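PDB 5I0F: glycoside hydrolase family 31 from Trueperella pyogenes, which degrades cycloalternan, a cyclic tetrasaccharide of glucose, probably as a retaining alpha-glycosidase that works through a covalent glycosyl-enzyme intermediate. Local coordinates for residues G296-G301 against V326-A331; S300-N305 against S592-H597; Q313-R318 against H378-R383. All blocks are in the same frame, centred on the assembly; numbering follows the deposited sequence.

Contact 1. Residues G296-G301 against V326-A331. With BGC (beta-D-glucopyranose), chain C; GLC (alpha-D-glucopyranose), chain B.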
loop_
_atom_site.group_PDB
_atom_site.type_symbol
_atom_site.label_atom_id
_atom_site.label_comp_id
_atom_site.label_asym_id
_atom_site.label_seq_id
_atom_site.Cartn_x
_atom_site.Cartn_y
_atom_site.Cartn_z
ATOM N N GLY A 296 15.780 -15.894 -4.943
ATOM C CA GLY A 296 15.205 -17.159 -5.432
ATOM C C GLY A 296 13.676 -17.101 -5.470
ATOM O O GLY A 296 13.077 -16.086 -5.147
ATOM N N LEU A 297 13.027 -18.184 -5.865
ATOM C CA LEU A 297 11.557 -18.202 -5.874
ATOM C C LEU A 297 10.996 -18.221 -4.444
ATOM O O LEU A 297 11.458 -18.998 -3.577
ATOM C CB LEU A 297 11.046 -19.407 -6.666
ATOM C CG LEU A 297 9.531 -19.594 -6.756
ATOM C CD1 LEU A 297 8.883 -18.392 -7.403
ATOM C CD2 LEU A 297 9.229 -20.853 -7.552
ATOM N N TRP A 298 10.016 -17.357 -4.205
ATOM C CA TRP A 298 9.265 -17.336 -2.956
ATOM C C TRP A 298 7.973 -18.144 -3.144
ATOM O O TRP A 298 7.201 -17.858 -4.069
ATOM C CB TRP A 298 8.870 -15.918 -2.563
ATOM C CG TRP A 298 9.984 -15.023 -2.120
ATOM C CD1 TRP A 298 11.212 -14.870 -2.699
ATOM C CD2 TRP A 298 9.952 -14.146 -1.000
ATOM N NE1 TRP A 298 11.957 -13.948 -2.003
ATOM C CE2 TRP A 298 11.203 -13.486 -0.950
ATOM C CE3 TRP A 298 8.986 -13.848 -0.039
ATOM C CZ2 TRP A 298 11.521 -12.555 0.043
ATOM C CZ3 TRP A 298 9.291 -12.905 0.956
ATOM C CH2 TRP A 298 10.545 -12.264 0.982
ATOM N N ALA A 299 7.746 -19.115 -2.265
ATOM C CA ALA A 299 6.507 -19.922 -2.260
ATOM C C ALA A 299 5.579 -19.450 -1.140
ATOM O O ALA A 299 6.027 -19.252 -0.019
ATOM C CB ALA A 299 6.871 -21.354 -2.029
ATOM N N SER A 300 4.292 -19.301 -1.430
ATOM C CA SER A 300 3.314 -18.840 -0.433
ATOM C C SER A 300 1.918 -19.377 -0.786
ATOM O O SER A 300 1.605 -19.634 -1.956
ATOM C CB SER A 300 3.312 -17.319 -0.393
ATOM O OG SER A 300 2.375 -16.793 0.544
ATOM N N GLY A 301 1.103 -19.541 0.239
ATOM C CA GLY A 301 -0.287 -19.947 0.068
ATOM C C GLY A 301 -1.001 -19.836 1.390
ATOM O O GLY A 301 -0.604 -20.483 2.368
ATOM N N VAL A 326 12.529 -19.284 -0.373
ATOM C CA VAL A 326 11.765 -18.686 0.734
ATOM C C VAL A 326 10.375 -19.318 0.743
ATOM O O VAL A 326 9.742 -19.469 -0.315
ATOM C CB VAL A 326 11.595 -17.144 0.586
ATOM C CG1 VAL A 326 10.783 -16.568 1.750
ATOM C CG2 VAL A 326 12.933 -16.423 0.520
ATOM N N VAL A 327 9.899 -19.653 1.936
ATOM C CA VAL A 327 8.497 -20.005 2.136
ATOM C C VAL A 327 7.883 -19.021 3.114
ATOM O O VAL A 327 8.462 -18.751 4.177
ATOM C CB VAL A 327 8.301 -21.478 2.561
ATOM C CG1 VAL A 327 8.981 -21.805 3.886
ATOM C CG2 VAL A 327 6.800 -21.823 2.591
ATOM N N VAL A 328 6.769 -18.413 2.708
ATOM C CA VAL A 328 5.959 -17.573 3.589
ATOM C C VAL A 328 4.828 -18.433 4.157
ATOM O O VAL A 328 4.164 -19.154 3.406
ATOM C CB VAL A 328 5.365 -16.366 2.803
ATOM C CG1 VAL A 328 4.574 -15.452 3.735
ATOM C CG2 VAL A 328 6.490 -15.595 2.108
ATOM N N ILE A 329 4.615 -18.364 5.478
ATOM C CA ILE A 329 3.502 -19.021 6.133
ATOM C C ILE A 329 2.656 -17.926 6.757
ATOM O O ILE A 329 3.158 -17.141 7.576
ATOM C CB ILE A 329 3.976 -20.027 7.225
ATOM C CG1 ILE A 329 5.105 -20.920 6.683
ATOM C CG2 ILE A 329 2.791 -20.858 7.712
ATOM C CD1 ILE A 329 5.770 -21.807 7.716
ATOM N N GLU A 330 1.393 -17.856 6.330
ATOM C CA GLU A 330 0.449 -16.861 6.810
ATOM C C GLU A 330 -0.413 -17.371 7.927
ATOM O O GLU A 330 -0.513 -16.724 8.973
ATOM C CB GLU A 330 -0.430 -16.351 5.650
ATOM C CG GLU A 330 0.372 -15.651 4.593
ATOM C CD GLU A 330 -0.466 -14.758 3.699
ATOM O OE1 GLU A 330 -1.657 -15.112 3.424
ATOM O OE2 GLU A 330 0.092 -13.717 3.262
ATOM N N ALA A 331 -1.012 -18.538 7.709
ATOM C CA ALA A 331 -1.891 -19.179 8.684
ATOM C C ALA A 331 -1.070 -20.147 9.546
ATOM O O ALA A 331 -1.208 -21.350 9.431
ATOM C CB ALA A 331 -3.021 -19.914 7.971
HETATM C C2 BGC C . -2.454 -9.678 2.152
HETATM C C3 BGC C . -2.629 -11.068 1.513
HETATM C C4 BGC C . -2.767 -12.114 2.615
HETATM C C5 BGC C . -3.907 -11.751 3.579
HETATM C C6 BGC C . -3.877 -12.703 4.768
HETATM C C1 BGC C . -2.802 -9.501 3.653
HETATM O O2 BGC C . -2.508 -8.516 1.302
HETATM O O3 BGC C . -1.524 -11.359 0.654
HETATM O O4 BGC C . -3.003 -13.415 2.044
HETATM O O5 BGC C . -3.861 -10.384 4.063
HETATM O O6 BGC C . -5.050 -12.545 5.573
HETATM C C1 GLC B . -5.746 -13.778 5.806
HETATM C C2 GLC B . -7.103 -13.500 6.474
HETATM C C3 GLC B . -6.935 -13.106 7.936
HETATM C C4 GLC B . -6.049 -14.117 8.657
HETATM C C5 GLC B . -4.710 -14.239 7.933
HETATM C C6 GLC B . -3.765 -15.234 8.600
HETATM O O2 GLC B . -7.799 -12.453 5.785
HETATM O O3 GLC B . -8.220 -13.014 8.569
HETATM O O4 GLC B . -5.845 -13.691 10.013
HETATM O O5 GLC B . -4.953 -14.673 6.591
HETATM O O6 GLC B . -4.308 -16.547 8.540
HETATM O O HOH W 1 -0.042 -20.113 5.199
HETATM O O HOH W 2 1.594 -18.538 2.986
#
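Trp298 and Val326 lie side by side on strands 297-300 and 326-329, two neighbouring parallel strands of the TIM barrel that helix 307-320 connects as a beta-alpha-beta unit. Their side chains point the same way, and packing is tight here. Val326 CG2 sits over the five-membered ring of Trp298, 3.7 Å from its centroid and 14° off the ring normal, a CH-pi contact. Val326 CG1, anti to its own backbone N (chi1 179°), lies above the same indole nearer the rim, 3.7 Å from Trp298 CE3, and the two methyls thus span both rings. Val328 CG2 comes to the same CE3 of Trp298 obliquely, also at 3.7 Å. A hydrogen bond from Trp298 NE1 to the carbonyl of Ile294 helps to set how the indole is turned, and Phe514 also meets the ring. Ala299 and Val327 face the other way, and Met314 of helix 307-320 touches both.

Two sound backbone bonds hold the middle of the pair. Ala299 N donates to Val326 O at 2.8 Å. Val328 N donates to Ala299 O at 2.9 Å. At the start of the pair the bond from Val326 N to Leu297 O is weak, 3.4 Å long. Past Ser300 water takes over: one water accepts from Gly301 N and lies within bonding distance of Val328 O, and a second bridges Gly301 O and Glu330 N. This wetter end leads into the glycan pocket. Glu330 is buried there, its OE2 in a salt bridge with Lys465 and its OE1 hydrogen-bonded to Asn302 ND2. The same OE1 of Glu330 accepts a short hydrogen bond, 2.6 Å, from O4 of the beta-D-glucopyranose.

Contact 2. Residues S300-N305 against S592-H597. With GLC (alpha-D-glucopyranose), chain D; GLC (alpha-D-glucopyranose), chain B; GLC (alpha-D-glucopyranose), chain E.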
loop_
_atom_site.group_PDB
_atom_site.type_symbol
_atom_site.label_atom_id
_atom_site.label_comp_id
_atom_site.label_asym_id
_atom_site.label_seq_id
_atom_site.Cartn_x
_atom_site.Cartn_y
_atom_site.Cartn_z
ATOM N N SER A 300 4.292 -19.301 -1.430
ATOM C CA SER A 300 3.314 -18.840 -0.433
ATOM C C SER A 300 1.918 -19.377 -0.786
ATOM O O SER A 300 1.605 -19.634 -1.956
ATOM C CB SER A 300 3.312 -17.319 -0.393
ATOM O OG SER A 300 2.375 -16.793 0.544
ATOM N N GLY A 301 1.103 -19.541 0.239
ATOM C CA GLY A 301 -0.287 -19.947 0.068
ATOM C C GLY A 301 -1.001 -19.836 1.390
ATOM O O GLY A 301 -0.604 -20.483 2.368
ATOM N N ASN A 302 -2.048 -19.021 1.458
ATOM C CA ASN A 302 -2.707 -18.817 2.746
ATOM C C ASN A 302 -3.272 -20.117 3.367
ATOM O O ASN A 302 -3.362 -20.217 4.592
ATOM C CB ASN A 302 -3.793 -17.742 2.666
ATOM C CG ASN A 302 -4.374 -17.420 4.037
ATOM O OD1 ASN A 302 -5.402 -18.002 4.452
ATOM N ND2 ASN A 302 -3.706 -16.556 4.770
ATOM N N GLU A 303 -3.617 -21.113 2.529
ATOM C CA GLU A 303 -4.203 -22.360 3.029
ATOM C C GLU A 303 -3.178 -23.411 3.427
ATOM O O GLU A 303 -3.552 -24.539 3.706
ATOM C CB GLU A 303 -5.250 -22.904 2.031
ATOM C CG GLU A 303 -6.393 -21.909 1.925
ATOM C CD GLU A 303 -7.613 -22.403 1.189
ATOM O OE1 GLU A 303 -8.663 -21.770 1.396
ATOM O OE2 GLU A 303 -7.541 -23.354 0.389
ATOM N N TRP A 304 -1.894 -23.047 3.463
ATOM C CA TRP A 304 -0.884 -23.931 4.053
ATOM C C TRP A 304 -0.863 -23.621 5.547
ATOM O O TRP A 304 -0.048 -22.821 6.007
ATOM C CB TRP A 304 0.480 -23.685 3.448
ATOM C CG TRP A 304 0.518 -23.871 1.971
ATOM C CD1 TRP A 304 -0.378 -24.550 1.186
ATOM C CD2 TRP A 304 1.542 -23.421 1.110
ATOM N NE1 TRP A 304 0.011 -24.504 -0.124
ATOM C CE2 TRP A 304 1.185 -23.802 -0.204
ATOM C CE3 TRP A 304 2.728 -22.709 1.311
ATOM C CZ2 TRP A 304 1.986 -23.522 -1.305
ATOM C CZ3 TRP A 304 3.530 -22.424 0.189
ATOM C CH2 TRP A 304 3.144 -22.826 -1.088
ATOM N N ASN A 305 -1.781 -24.241 6.279
ATOM C CA ASN A 305 -2.024 -23.875 7.674
ATOM C C ASN A 305 -1.666 -24.972 8.677
ATOM O O ASN A 305 -2.122 -24.945 9.822
ATOM C CB ASN A 305 -3.437 -23.349 7.877
ATOM C CG ASN A 305 -4.499 -24.431 7.832
ATOM O OD1 ASN A 305 -4.345 -25.465 7.171
ATOM N ND2 ASN A 305 -5.598 -24.188 8.533
ATOM N N SER A 592 -1.536 -17.318 -2.892
ATOM C CA SER A 592 -2.976 -17.530 -3.028
ATOM C C SER A 592 -3.766 -17.070 -1.805
ATOM O O SER A 592 -3.375 -17.287 -0.642
ATOM C CB SER A 592 -3.289 -19.001 -3.297
ATOM O OG SER A 592 -2.815 -19.854 -2.258
ATOM N N GLU A 593 -4.904 -16.469 -2.090
ATOM C CA GLU A 593 -5.800 -15.957 -1.058
ATOM C C GLU A 593 -6.563 -17.083 -0.350
ATOM O O GLU A 593 -6.865 -18.114 -0.943
ATOM C CB GLU A 593 -6.804 -14.994 -1.720
ATOM C CG GLU A 593 -7.695 -14.222 -0.749
ATOM C CD GLU A 593 -8.569 -13.202 -1.464
ATOM O OE1 GLU A 593 -9.115 -13.515 -2.529
ATOM O OE2 GLU A 593 -8.712 -12.071 -0.958
ATOM N N PHE A 594 -6.892 -16.839 0.917
ATOM C CA PHE A 594 -7.774 -17.672 1.733
ATOM C C PHE A 594 -9.076 -17.942 0.991
ATOM O O PHE A 594 -9.637 -17.029 0.391
ATOM C CB PHE A 594 -8.119 -16.946 3.047
ATOM C CG PHE A 594 -8.899 -17.779 4.031
ATOM C CD1 PHE A 594 -8.392 -18.986 4.515
ATOM C CD2 PHE A 594 -10.121 -17.324 4.522
ATOM C CE1 PHE A 594 -9.107 -19.751 5.432
ATOM C CE2 PHE A 594 -10.839 -18.079 5.452
ATOM C CZ PHE A 594 -10.328 -19.284 5.914
ATOM N N HIS A 595 -9.543 -19.181 1.075
ATOM C CA HIS A 595 -10.764 -19.660 0.392
ATOM C C HIS A 595 -11.548 -20.659 1.296
ATOM O O HIS A 595 -12.276 -21.537 0.797
ATOM C CB HIS A 595 -10.294 -20.279 -0.928
ATOM C CG HIS A 595 -11.382 -20.801 -1.808
ATOM N ND1 HIS A 595 -11.320 -22.055 -2.383
ATOM C CD2 HIS A 595 -12.538 -20.240 -2.236
ATOM C CE1 HIS A 595 -12.394 -22.241 -3.125
ATOM N NE2 HIS A 595 -13.154 -21.162 -3.042
ATOM N N HIS A 596 -11.405 -20.513 2.625
ATOM C CA HIS A 596 -12.085 -21.361 3.621
ATOM C C HIS A 596 -11.842 -22.859 3.425
ATOM O O HIS A 596 -12.686 -23.680 3.775
ATOM C CB HIS A 596 -13.607 -21.046 3.643
ATOM C CG HIS A 596 -13.929 -19.648 4.060
ATOM N ND1 HIS A 596 -14.146 -19.297 5.379
ATOM C CD2 HIS A 596 -14.069 -18.509 3.341
ATOM C CE1 HIS A 596 -14.393 -18.002 5.455
ATOM N NE2 HIS A 596 -14.349 -17.501 4.233
ATOM N N HIS A 597 -10.678 -23.211 2.871
ATOM C CA HIS A 597 -10.346 -24.581 2.498
ATOM C C HIS A 597 -11.463 -25.287 1.703
ATOM O O HIS A 597 -11.673 -26.487 1.848
ATOM C CB HIS A 597 -9.936 -25.374 3.750
ATOM C CG HIS A 597 -8.683 -24.852 4.375
ATOM N ND1 HIS A 597 -7.508 -25.573 4.407
ATOM C CD2 HIS A 597 -8.408 -23.651 4.937
ATOM C CE1 HIS A 597 -6.568 -24.841 4.978
ATOM N NE2 HIS A 597 -7.086 -23.669 5.300
HETATM C C1 GLC D . -13.000 -11.618 0.906
HETATM C C2 GLC D . -12.411 -12.808 0.156
HETATM C C3 GLC D . -11.765 -13.789 1.133
HETATM C C4 GLC D . -10.740 -13.083 2.022
HETATM C C5 GLC D . -11.433 -11.914 2.737
HETATM C C6 GLC D . -10.557 -11.095 3.692
HETATM O O1 GLC D . -14.099 -12.051 1.718
HETATM O O2 GLC D . -13.446 -13.469 -0.586
HETATM O O3 GLC D . -11.167 -14.847 0.379
HETATM O O4 GLC D . -10.187 -13.985 2.988
HETATM O O5 GLC D . -11.997 -11.035 1.741
HETATM O O6 GLC D . -9.219 -10.876 3.206
HETATM C C1 GLC B . -5.746 -13.778 5.806
HETATM C C2 GLC B . -7.103 -13.500 6.474
HETATM C C3 GLC B . -6.935 -13.106 7.936
HETATM C C4 GLC B . -6.049 -14.117 8.657
HETATM C C5 GLC B . -4.710 -14.239 7.933
HETATM C C6 GLC B . -3.765 -15.234 8.600
HETATM O O2 GLC B . -7.799 -12.453 5.785
HETATM O O3 GLC B . -8.220 -13.014 8.569
HETATM O O4 GLC B . -5.845 -13.691 10.013
HETATM O O5 GLC B . -4.953 -14.673 6.591
HETATM O O6 GLC B . -4.308 -16.547 8.540
HETATM C C1 GLC E . -9.145 -9.989 2.066
HETATM C C2 GLC E . -7.713 -10.010 1.527
HETATM C C3 GLC E . -6.772 -9.278 2.475
HETATM C C4 GLC E . -7.266 -7.854 2.680
HETATM C C5 GLC E . -8.684 -7.938 3.252
HETATM C C6 GLC E . -9.297 -6.577 3.532
HETATM O O2 GLC E . -7.298 -11.365 1.331
HETATM O O3 GLC E . -5.447 -9.268 1.918
HETATM O O4 GLC E . -6.375 -7.136 3.557
HETATM O O5 GLC E . -9.554 -8.649 2.351
HETATM O O6 GLC E . -9.634 -5.879 2.323
HETATM O O HOH W 3 -0.483 -20.798 -3.410
HETATM O O HOH W 4 -5.558 -21.341 6.082
HETATM O O HOH W 5 -9.093 -23.762 -1.844
#
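Glu303 reaches into the loop 592-597 and is held there by two backbone N-H groups. Its OE1 accepts from His595 N at 2.8 Å and from His597 N at 2.9 Å. Both donors stand out of the carboxylate plane, His597 N by 59°, and on opposite faces, which pins the flat group between two limbs of the loop. The Glu303 chain is extended beyond CG and slides past His597 in the opposite direction, carboxylate and imidazole stacked with planes 18° apart. Glu303 CB lies over the His597 ring toward its rim, a CH-pi contact. Asn305 and His597 reach toward each other tip to tip, Asn305 OD1 3.2 Å from His597 CE1.

Asn302 has CG anti to its backbone N (chi1 -174°), which carries its amide across Phe594 obliquely, OD1 3.1 Å from Phe594 CD1. Its ND2, which has Glu330 as a second partner, donates to O5 of the chain B glucose at 2.9 Å. On the other loop, Phe594 O accepts from O3 of the chain D glucose at 2.7 Å, and Glu593 OE2 accepts from O2 of the chain E glucose while also bonded to Tyr200 OH.

Behind these groups, the hydrogen bond from Asn302 N to Ser592 O, 3.0 Å, ties the two backbones together. A type I turn from Gly301 to Trp304 has Asn302 and Glu303 at its centre. Three waters bridge the two loops: one links Ser300 O to Ser592 OG, one Asn302 O to His597 NE2, and one lies between Glu303 OE2 and His595 ND1. The loops following the first and last barrel strands thus meet beside the bound glycan, at the C-terminal mouth where TIM-barrel enzymes carry their active sites.

Contact 3. Residues Q313-R318 against H378-R383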
loop_
_atom_site.group_PDB
_atom_site.type_symbol
_atom_site.label_atom_id
_atom_site.label_comp_id
_atom_site.label_asym_id
_atom_site.label_seq_id
_atom_site.Cartn_x
_atom_site.Cartn_y
_atom_site.Cartn_z
ATOM N N GLN A 313 4.348 -29.178 0.225
ATOM C CA GLN A 313 4.686 -28.299 -0.871
ATOM C C GLN A 313 6.191 -28.124 -1.067
ATOM O O GLN A 313 6.652 -28.120 -2.207
ATOM C CB GLN A 313 3.987 -26.955 -0.707
ATOM C CG GLN A 313 2.452 -27.082 -0.735
ATOM C CD GLN A 313 1.910 -27.775 -1.962
ATOM O OE1 GLN A 313 2.458 -27.683 -3.074
ATOM N NE2 GLN A 313 0.831 -28.513 -1.763
ATOM N N MET A 314 6.946 -28.060 0.037
ATOM C CA MET A 314 8.409 -27.991 -0.057
ATOM C C MET A 314 8.966 -29.295 -0.651
ATOM O O MET A 314 9.846 -29.259 -1.509
ATOM C CB MET A 314 9.046 -27.681 1.295
ATOM C CG MET A 314 8.603 -26.358 1.924
ATOM S SD MET A 314 8.969 -24.925 0.904
ATOM C CE MET A 314 7.433 -24.729 0.018
ATOM N N ASP A 315 8.427 -30.442 -0.237
ATOM C CA ASP A 315 8.853 -31.728 -0.824
ATOM C C ASP A 315 8.482 -31.774 -2.323
ATOM O O ASP A 315 9.251 -32.276 -3.133
ATOM C CB ASP A 315 8.248 -32.937 -0.095
ATOM C CG ASP A 315 8.748 -33.095 1.339
ATOM O OD1 ASP A 315 9.767 -32.449 1.752
ATOM O OD2 ASP A 315 8.109 -33.884 2.078
ATOM N N ARG A 316 7.329 -31.225 -2.689
ATOM C CA ARG A 316 6.930 -31.218 -4.103
ATOM C C ARG A 316 7.866 -30.347 -4.953
ATOM O O ARG A 316 8.295 -30.772 -6.018
ATOM C CB ARG A 316 5.469 -30.836 -4.274
ATOM C CG ARG A 316 4.924 -31.014 -5.687
ATOM C CD ARG A 316 4.769 -32.469 -6.084
ATOM N NE ARG A 316 4.207 -32.613 -7.429
ATOM C CZ ARG A 316 2.906 -32.645 -7.731
ATOM N NH1 ARG A 316 2.540 -32.774 -9.001
ATOM N NH2 ARG A 316 1.962 -32.564 -6.791
ATOM N N HIS A 317 8.198 -29.153 -4.461
ATOM C CA HIS A 317 9.210 -28.321 -5.123
ATOM C C HIS A 317 10.501 -29.126 -5.390
ATOM O O HIS A 317 11.032 -29.134 -6.498
ATOM C CB HIS A 317 9.515 -27.071 -4.309
ATOM C CG HIS A 317 8.613 -25.927 -4.629
ATOM N ND1 HIS A 317 8.752 -25.185 -5.775
ATOM C CD2 HIS A 317 7.529 -25.426 -3.983
ATOM C CE1 HIS A 317 7.793 -24.276 -5.826
ATOM N NE2 HIS A 317 7.051 -24.385 -4.738
ATOM N N ARG A 318 10.986 -29.807 -4.371
ATOM C CA ARG A 318 12.214 -30.578 -4.499
ATOM C C ARG A 318 12.037 -31.719 -5.511
ATOM O O ARG A 318 12.883 -31.916 -6.390
ATOM C CB ARG A 318 12.603 -31.124 -3.119
ATOM C CG ARG A 318 13.775 -32.102 -3.115
ATOM C CD ARG A 318 13.672 -33.051 -1.924
ATOM N NE ARG A 318 14.582 -32.684 -0.854
ATOM C CZ ARG A 318 14.454 -33.034 0.437
ATOM N NH1 ARG A 318 13.407 -33.739 0.901
ATOM N NH2 ARG A 318 15.395 -32.650 1.283
ATOM N N HIS A 378 15.916 -24.905 6.744
ATOM C CA HIS A 378 17.245 -24.290 6.664
ATOM C C HIS A 378 18.291 -25.226 6.065
ATOM O O HIS A 378 19.091 -24.788 5.253
ATOM C CB HIS A 378 17.726 -23.756 8.017
ATOM C CG HIS A 378 17.052 -22.483 8.432
ATOM N ND1 HIS A 378 17.158 -21.972 9.705
ATOM C CD2 HIS A 378 16.272 -21.615 7.739
ATOM C CE1 HIS A 378 16.462 -20.850 9.786
ATOM N NE2 HIS A 378 15.930 -20.600 8.603
ATOM N N GLU A 379 18.256 -26.506 6.418
ATOM C CA GLU A 379 19.216 -27.481 5.857
ATOM C C GLU A 379 19.054 -27.680 4.357
ATOM O O GLU A 379 20.013 -28.009 3.668
ATOM C CB GLU A 379 19.101 -28.819 6.564
ATOM C CG GLU A 379 19.663 -28.755 7.962
ATOM C CD GLU A 379 19.440 -30.028 8.741
ATOM O OE1 GLU A 379 19.244 -31.106 8.111
ATOM O OE2 GLU A 379 19.491 -29.950 9.991
ATOM N N ARG A 380 17.838 -27.455 3.868
ATOM C CA ARG A 380 17.552 -27.457 2.447
ATOM C C ARG A 380 17.787 -26.127 1.740
ATOM O O ARG A 380 17.493 -26.017 0.555
ATOM C CB ARG A 380 16.103 -27.860 2.228
ATOM C CG ARG A 380 15.705 -29.179 2.813
ATOM C CD ARG A 380 14.345 -29.507 2.248
ATOM N NE ARG A 380 13.670 -30.512 3.018
ATOM C CZ ARG A 380 12.478 -31.003 2.704
ATOM N NH1 ARG A 380 11.827 -30.575 1.626
ATOM N NH2 ARG A 380 11.943 -31.948 3.469
ATOM N N GLY A 381 18.300 -25.113 2.433
ATOM C CA GLY A 381 18.504 -23.812 1.829
ATOM C C GLY A 381 17.248 -22.981 1.636
ATOM O O GLY A 381 17.227 -22.138 0.767
ATOM N N ILE A 382 16.217 -23.201 2.458
ATOM C CA ILE A 382 14.949 -22.476 2.375
ATOM C C ILE A 382 14.796 -21.647 3.650
ATOM O O ILE A 382 14.892 -22.187 4.761
ATOM C CB ILE A 382 13.758 -23.458 2.233
ATOM C CG1 ILE A 382 13.911 -24.307 0.961
ATOM C CG2 ILE A 382 12.433 -22.709 2.176
ATOM C CD1 ILE A 382 12.959 -25.485 0.874
ATOM N N ARG A 383 14.514 -20.354 3.483
ATOM C CA ARG A 383 14.244 -19.460 4.623
ATOM C C ARG A 383 12.741 -19.360 4.897
ATOM O O ARG A 383 11.931 -19.624 4.016
ATOM C CB ARG A 383 14.867 -18.089 4.391
ATOM C CG ARG A 383 16.341 -18.023 4.761
ATOM C CD ARG A 383 17.247 -18.690 3.743
ATOM N NE ARG A 383 18.661 -18.513 4.121
ATOM C CZ ARG A 383 19.698 -18.885 3.374
ATOM N NH1 ARG A 383 19.523 -19.446 2.184
ATOM N NH2 ARG A 383 20.934 -18.680 3.818
HETATM O O HOH W 6 12.559 -28.666 -0.341
#
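Arg380 grips Asp315 end-on, with NH1 and NH2 both donating to the single oxygen OD1, each at 2.8 Å. The two side chains cross at about a right angle, yet carboxylate and guanidinium are nearly coplanar, 18° apart, and OD1 is met nearly along its C-O axis. Arg380 reaches helix 307-320 from just after helix 370-379 because its chain is extended from CG to NE. Arg318, one turn after Asp315 on helix 307-320, also crosses Arg380 at about a right angle and stacks flat on it, centres 3.6 Å apart and planes at 23°. Arg318 NH1 lies over the centre of the Arg380 guanidinium, while Arg318 NH2 is 3.2 Å from Arg380 NE, two donors with no bond between them. In the plane of Arg380, a water accepts from NH1 and donates to Met314 O.

On the buried side the chemistry turns apolar: the Met314 and Ile382 side chains cross, SD 4.0 Å from CD1, next to Val327 of the barrel sheet. Gly381, with positive phi, ends helix 370-379 in a Schellman motif, between Arg380 and Ile382, which both point toward helix 307-320.

The like charges of Arg318 and Arg380 probably disfavour the stack somewhat; Asp315 probably offsets part of that, directly for Arg380 and only through a long, out-of-plane contact for Arg318.

Contact 1 is buried throughout, whereas contacts 2 and 3 are partly buried and lie at different margins of the same barrel. Contacts 1 and 2 share Ser300 and Gly301: one strand passes from backbone pairing and indole packing into a loop of polar grips and waters, and the two contacts meet at the chain B glucose, which both touch. Contact 3 lies on the helical layer, where an arginine-aspartate cluster stands outside a small apolar patch. It meets contact 1 through Val327, which packs on Met314 and Ile382 and pairs its N with Arg383 O. Contacts 2 and 3 touch where Trp304 meets Gln313.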